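Local coordinates for protein alpha-fucosidase (Bifidobacterium bifidum, PDB 2EAB) that probably releases alpha-1,2-linked L-fucose from glycans by hydrolysis, this chain being the catalytic part of a longer glycoside hydrolase family 95 protein, at residues S785-T788 with K794-N797. Numbering follows the deposited sequence.
Sequences STFT and KYVN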
loop_
_atom_site.group_PDB
_atom_site.type_symbol
_atom_site.label_atom_id
_atom_site.label_comp_id
_atom_site.label_asym_id
_atom_site.label_seq_id
_atom_site.Cartn_x
_atom_site.Cartn_y
_atom_site.Cartn_z
ATOM N N SER A 785 -2.247 16.742 12.445
ATOM C CA SER A 785 -3.178 17.385 13.362
ATOM C C SER A 785 -3.197 18.902 13.228
ATOM O O SER A 785 -2.397 19.481 12.493
ATOM C CB SER A 785 -2.900 16.961 14.800
ATOM O OG SER A 785 -3.990 17.312 15.627
ATOM N N THR A 786 -4.151 19.519 13.916
ATOM C CA THR A 786 -4.281 20.970 13.984
ATOM C C THR A 786 -4.230 21.393 15.445
ATOM O O THR A 786 -4.961 20.863 16.285
ATOM C CB THR A 786 -5.587 21.437 13.322
ATOM O OG1 THR A 786 -5.526 21.156 11.919
ATOM C CG2 THR A 786 -5.809 22.933 13.519
ATOM N N PHE A 787 -3.339 22.336 15.732
ATOM C CA PHE A 787 -3.106 22.889 17.064
ATOM C C PHE A 787 -3.883 24.190 17.182
ATOM O O PHE A 787 -3.938 24.977 16.231
ATOM C CB PHE A 787 -1.607 23.161 17.195
ATOM C CG PHE A 787 -1.150 23.624 18.558
ATOM C CD1 PHE A 787 -0.640 22.717 19.477
ATOM C CD2 PHE A 787 -1.138 24.980 18.879
ATOM C CE1 PHE A 787 -0.163 23.151 20.710
ATOM C CE2 PHE A 787 -0.664 25.419 20.110
ATOM C CZ PHE A 787 -0.177 24.504 21.024
ATOM N N THR A 788 -4.481 24.415 18.347
ATOM C CA THR A 788 -5.170 25.677 18.613
ATOM C C THR A 788 -4.590 26.291 19.872
ATOM O O THR A 788 -4.708 25.710 20.951
ATOM C CB THR A 788 -6.689 25.479 18.791
ATOM O OG1 THR A 788 -7.214 24.806 17.645
ATOM C CG2 THR A 788 -7.399 26.822 18.948
ATOM N N LYS A 794 -4.962 28.872 14.905
ATOM C CA LYS A 794 -4.819 27.489 14.465
ATOM C C LYS A 794 -3.568 27.270 13.622
ATOM O O LYS A 794 -3.190 28.121 12.807
ATOM C CB LYS A 794 -6.083 27.019 13.740
ATOM C CG LYS A 794 -7.269 26.906 14.699
ATOM C CD LYS A 794 -8.525 26.361 14.060
ATOM C CE LYS A 794 -9.670 26.328 15.066
ATOM N NZ LYS A 794 -9.509 25.275 16.114
ATOM N N TYR A 795 -2.924 26.129 13.845
ATOM C CA TYR A 795 -1.749 25.727 13.081
ATOM C C TYR A 795 -2.048 24.348 12.521
ATOM O O TYR A 795 -2.087 23.357 13.251
ATOM C CB TYR A 795 -0.485 25.744 13.950
ATOM C CG TYR A 795 -0.330 27.042 14.713
ATOM C CD1 TYR A 795 0.491 28.067 14.249
ATOM C CD2 TYR A 795 -1.045 27.255 15.896
ATOM C CE1 TYR A 795 0.598 29.273 14.958
ATOM C CE2 TYR A 795 -0.945 28.441 16.602
ATOM C CZ TYR A 795 -0.122 29.436 16.130
ATOM O OH TYR A 795 -0.029 30.606 16.842
ATOM N N VAL A 796 -2.300 24.318 11.218
ATOM C CA VAL A 796 -2.772 23.124 10.535
ATOM C C VAL A 796 -1.584 22.302 10.058
ATOM O O VAL A 796 -0.633 22.845 9.482
ATOM C CB VAL A 796 -3.681 23.510 9.346
ATOM C CG1 VAL A 796 -4.127 22.280 8.573
ATOM C CG2 VAL A 796 -4.894 24.301 9.830
ATOM N N ASN A 797 -1.655 20.988 10.275
ATOM C CA ASN A 797 -0.600 20.067 9.863
ATOM C C ASN A 797 0.748 20.429 10.477
ATOM O O ASN A 797 1.777 20.411 9.807
ATOM C CB ASN A 797 -0.531 19.963 8.331
ATOM C CG ASN A 797 -1.771 19.320 7.745
ATOM O OD1 ASN A 797 -2.593 18.778 8.477
ATOM N ND2 ASN A 797 -1.908 19.375 6.426
#
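Phe787 and Tyr795 pair across the two strands as the hydrogen-bonded pair of a short antiparallel beta hairpin. Tyr795 N donates to Phe787 O at 2.8 Å, and Phe787 N returns a bond to Tyr795 O at 3.0 Å. Both side chains leave the same face of the hairpin and run side by side, their rings meeting at CD2 of Phe787 and CD2 of Tyr795, 3.8 Å apart. CG of Phe787 is anti to the backbone N (chi1 -175°), whereas that of Tyr795 lies beside it (chi1 -50°), bringing CD2 of Tyr795 in alongside Phe787 O as well. Asp789, in the connecting turn, holds the tyrosine hydroxyl.

The other face carries Thr786, Val796, Thr788 and Lys794. Thr786 lies alongside Val796, with OG1 3.8 Å from Val796 CG1, and its methyl CG2 reaches 4.1 Å from Lys794 CB. The lysine chain runs extended past Thr788 and then bends at its last torsion (chi4 -71°), which turns NZ back to donate to Thr788 OG1 at 2.8 Å. With a valine at Thr788, the lysine ammonium would probably lose this acceptor and its end would be freer to swing. At the far end of the pair, Asn797 N makes only a weak, bent bond to Ser785 O.

The hairpin follows helix 767-780 and strand 781-782, and leads on to strand 799-801. Its aromatic face packs on two neighbouring strands of the C-terminal beta region: both rings touch Val873 of strand 871-874 and Leu881 of strand 880-884, and Tyr795 also reaches Val883. Beside the hairpin, Ser785 OG is bonded to Asp695 in the loop preceding helix 697-711.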